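Local coordinates for protein putative decarboxylase involved in desferrioxamine biosynthesis (Erwinia amylovora, PDB 5O5C) that probably decarboxylates lysine with the help of pyridoxal 5'-phosphate, as a step in the biosynthesis of the siderophore desferrioxamine, at residues Y242-V253 and S277-L287. Residues are numbered along the deposited sequence; the frame is centred on the assembly and turned at random.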
# COMPACT_ATOMS: atom_id res chain seq x y z
N TYR B 242 -26.31 -16.84 7.60
CA TYR B 242 -24.94 -16.74 7.13
C TYR B 242 -23.95 -16.02 8.08
O TYR B 242 -22.89 -15.54 7.64
CB TYR B 242 -24.95 -16.10 5.74
CG TYR B 242 -25.72 -16.95 4.75
CD1 TYR B 242 -25.13 -18.08 4.16
CD2 TYR B 242 -27.05 -16.68 4.47
CE1 TYR B 242 -25.82 -18.89 3.29
CE2 TYR B 242 -27.77 -17.49 3.58
CZ TYR B 242 -27.15 -18.60 3.00
OH TYR B 242 -27.84 -19.35 2.09
N ARG B 243 -24.33 -15.95 9.36
CA ARG B 243 -23.48 -15.54 10.47
C ARG B 243 -22.82 -16.74 11.07
O ARG B 243 -23.45 -17.81 11.16
CB ARG B 243 -24.31 -14.92 11.59
CG ARG B 243 -25.15 -13.75 11.17
CD ARG B 243 -25.98 -13.22 12.33
NE ARG B 243 -26.84 -12.14 11.90
CZ ARG B 243 -27.92 -11.69 12.53
NH1 ARG B 243 -28.33 -12.22 13.69
NH2 ARG B 243 -28.62 -10.71 11.99
N MET B 244 -21.57 -16.57 11.49
CA MET B 244 -20.86 -17.60 12.18
C MET B 244 -21.64 -18.15 13.39
O MET B 244 -22.11 -17.42 14.25
CB MET B 244 -19.49 -17.10 12.65
CG MET B 244 -18.72 -18.13 13.45
SD MET B 244 -17.26 -17.42 14.19
CE MET B 244 -16.65 -18.81 15.04
N ASP B 245 -21.73 -19.47 13.48
CA ASP B 245 -22.48 -20.12 14.55
C ASP B 245 -21.62 -20.38 15.77
O ASP B 245 -20.71 -21.18 15.73
CB ASP B 245 -23.02 -21.43 14.02
CG ASP B 245 -23.90 -22.15 15.02
OD1 ASP B 245 -23.82 -21.90 16.25
OD2 ASP B 245 -24.66 -23.00 14.55
N VAL B 246 -21.94 -19.73 16.88
CA VAL B 246 -21.09 -19.77 18.07
C VAL B 246 -21.07 -21.13 18.76
O VAL B 246 -20.07 -21.48 19.34
CB VAL B 246 -21.43 -18.68 19.09
CG1 VAL B 246 -21.49 -17.32 18.41
CG2 VAL B 246 -22.76 -18.95 19.81
N ASP B 247 -22.20 -21.85 18.69
CA ASP B 247 -22.26 -23.29 19.07
C ASP B 247 -21.23 -24.09 18.30
O ASP B 247 -20.52 -24.94 18.89
CB ASP B 247 -23.66 -23.92 18.83
CG ASP B 247 -24.76 -23.32 19.72
OD1 ASP B 247 -24.47 -22.70 20.77
OD2 ASP B 247 -25.94 -23.48 19.35
N CYS B 248 -21.15 -23.84 16.98
CA CYS B 248 -20.18 -24.55 16.17
C CYS B 248 -18.74 -24.13 16.52
O CYS B 248 -17.83 -24.93 16.37
CB CYS B 248 -20.41 -24.34 14.67
SG CYS B 248 -22.00 -24.94 14.05
N LEU B 249 -18.54 -22.85 16.90
CA LEU B 249 -17.21 -22.35 17.33
C LEU B 249 -16.78 -23.11 18.59
O LEU B 249 -15.65 -23.61 18.66
CB LEU B 249 -17.24 -20.88 17.65
CG LEU B 249 -15.94 -20.19 18.17
CD1 LEU B 249 -14.76 -20.42 17.23
CD2 LEU B 249 -16.08 -18.70 18.49
N LYS B 250 -17.71 -23.17 19.56
CA LYS B 250 -17.51 -23.86 20.85
C LYS B 250 -17.03 -25.27 20.52
O LYS B 250 -15.90 -25.68 20.88
CB LYS B 250 -18.84 -23.84 21.66
CG LYS B 250 -18.76 -24.11 23.17
CD LYS B 250 -20.00 -23.58 23.92
CE LYS B 250 -21.31 -24.22 23.43
NZ LYS B 250 -22.50 -23.86 24.26
N GLN B 251 -17.81 -25.96 19.70
CA GLN B 251 -17.46 -27.31 19.22
C GLN B 251 -16.09 -27.40 18.56
O GLN B 251 -15.32 -28.35 18.78
CB GLN B 251 -18.54 -27.82 18.25
CG GLN B 251 -19.85 -28.15 18.95
CD GLN B 251 -19.73 -29.37 19.86
OE1 GLN B 251 -19.51 -29.24 21.07
NE2 GLN B 251 -19.83 -30.54 19.28
N GLU B 252 -15.76 -26.41 17.75
CA GLU B 252 -14.42 -26.40 17.11
C GLU B 252 -13.29 -26.20 18.08
O GLU B 252 -12.26 -26.83 17.96
CB GLU B 252 -14.32 -25.38 15.99
CG GLU B 252 -14.29 -26.01 14.61
CD GLU B 252 -15.64 -26.37 14.10
OE1 GLU B 252 -16.62 -25.88 14.72
OE2 GLU B 252 -15.72 -27.08 13.07
N VAL B 253 -13.48 -25.29 19.03
CA VAL B 253 -12.46 -25.02 20.03
C VAL B 253 -12.20 -26.27 20.90
O VAL B 253 -11.04 -26.55 21.21
CB VAL B 253 -12.84 -23.81 20.90
CG1 VAL B 253 -11.94 -23.70 22.12
CG2 VAL B 253 -12.76 -22.52 20.08
N SER B 277 -23.03 -10.27 6.10
CA SER B 277 -23.56 -10.82 7.32
C SER B 277 -22.57 -10.42 8.43
O SER B 277 -21.39 -10.26 8.19
CB SER B 277 -23.78 -12.33 7.14
OG SER B 277 -22.57 -13.08 6.79
N ILE B 278 -23.09 -10.26 9.63
CA ILE B 278 -22.36 -9.76 10.78
C ILE B 278 -22.33 -10.93 11.74
O ILE B 278 -23.40 -11.35 12.19
CB ILE B 278 -23.08 -8.53 11.40
CG1 ILE B 278 -22.91 -7.30 10.48
CG2 ILE B 278 -22.53 -8.21 12.78
CD1 ILE B 278 -23.99 -6.24 10.59
N ASP B 279 -21.13 -11.48 11.99
CA ASP B 279 -20.94 -12.50 13.02
C ASP B 279 -21.38 -11.93 14.42
O ASP B 279 -21.45 -10.70 14.60
CB ASP B 279 -19.49 -13.04 13.03
CG ASP B 279 -19.07 -13.78 11.71
OD1 ASP B 279 -19.91 -14.21 10.91
OD2 ASP B 279 -17.84 -13.93 11.48
N PRO B 280 -21.74 -12.80 15.38
CA PRO B 280 -22.25 -12.35 16.73
C PRO B 280 -21.09 -11.94 17.59
O PRO B 280 -20.37 -12.80 18.12
CB PRO B 280 -22.94 -13.60 17.31
CG PRO B 280 -22.61 -14.70 16.42
CD PRO B 280 -21.97 -14.24 15.14
N LEU B 281 -20.87 -10.64 17.70
CA LEU B 281 -19.61 -10.15 18.26
C LEU B 281 -19.51 -10.44 19.73
O LEU B 281 -18.48 -10.97 20.21
CB LEU B 281 -19.44 -8.67 17.95
CG LEU B 281 -19.33 -8.38 16.43
CD1 LEU B 281 -19.13 -6.88 16.19
CD2 LEU B 281 -18.19 -9.16 15.79
N GLY B 282 -20.58 -10.10 20.45
CA GLY B 282 -20.69 -10.36 21.88
C GLY B 282 -20.42 -11.80 22.28
O GLY B 282 -19.57 -12.05 23.11
N ALA B 283 -21.09 -12.75 21.65
CA ALA B 283 -20.87 -14.16 21.96
C ALA B 283 -19.42 -14.63 21.67
O ALA B 283 -18.78 -15.28 22.49
CB ALA B 283 -21.85 -14.97 21.21
N ILE B 284 -18.89 -14.26 20.51
CA ILE B 284 -17.53 -14.58 20.17
C ILE B 284 -16.52 -14.05 21.19
O ILE B 284 -15.55 -14.71 21.47
CB ILE B 284 -17.17 -14.15 18.73
CG1 ILE B 284 -18.03 -14.95 17.75
CG2 ILE B 284 -15.72 -14.43 18.43
CD1 ILE B 284 -18.01 -14.48 16.32
N SER B 285 -16.75 -12.85 21.70
CA SER B 285 -15.84 -12.18 22.63
C SER B 285 -15.84 -12.86 24.02
O SER B 285 -14.82 -12.87 24.67
CB SER B 285 -16.25 -10.71 22.76
OG SER B 285 -15.52 -10.05 23.77
N GLU B 286 -16.99 -13.40 24.44
CA GLU B 286 -17.08 -14.22 25.68
C GLU B 286 -16.30 -15.57 25.52
O GLU B 286 -15.50 -15.97 26.38
CB GLU B 286 -18.55 -14.50 26.06
CG GLU B 286 -19.58 -13.45 25.62
CD GLU B 286 -20.90 -13.48 26.38
OE1 GLU B 286 -21.27 -14.57 26.89
OE2 GLU B 286 -21.57 -12.43 26.43
N LEU B 287 -16.48 -16.24 24.38
CA LEU B 287 -15.72 -17.45 24.14
C LEU B 287 -14.22 -17.14 24.14
O LEU B 287 -13.42 -17.84 24.80
CB LEU B 287 -16.16 -18.10 22.82
CG LEU B 287 -15.77 -19.57 22.65
CD1 LEU B 287 -16.82 -20.38 21.91
CD2 LEU B 287 -14.42 -19.76 21.99
O HOH W 1 -20.18 -15.35 8.51
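The first torsion of Leu287 (chi1 -162°) sets CG opposite the backbone N, and both methyls reach the face of helix 246-258, which runs beside its own. Both helices pack on the large mixed sheet of the fold type I PLP-dependent enzymes: Leu249 rests on strands 207-212 and 233-236, Ile284 on strand 262-269. Leu287 is a knob in the hole formed by Val246, Leu249, Lys250 and Val253. CD1 of Leu287 lies 3.7 Å from Lys250 CA, and its CD2 lies 3.7 Å from Val253 CG2. The axes of helix segments 246-253 and 281-287 run nearly parallel, 19° apart, and come within 10.5 Å. Closer to the helix starts, the Met244 chain is extended beyond CG, and its SD meets Ile284 CD1 at 3.7 Å. Val246 CG1 rests against both Pro280 and Ala283, tightly against Pro280 CG at 3.5 Å.

The loops leading into the helices are joined by polar contacts. Asp279 OD1 accepts a nearly straight bond from Met244 N (2.9 Å, 169°), which arrives from above the carboxylate plane. Its OD2 is held by Thr269 N, so both oxygens are tied to backbone. The Asp279 side chain is about 9 Å from the bound PLP. Arg243 CG packs against Ile278 O, while its guanidinium forms a salt bridge with Glu431. Ser277 OG donates to Tyr242 O at 2.6 Å, from above the carbonyl plane, and one water donates to both that oxygen and Asp279 OD1.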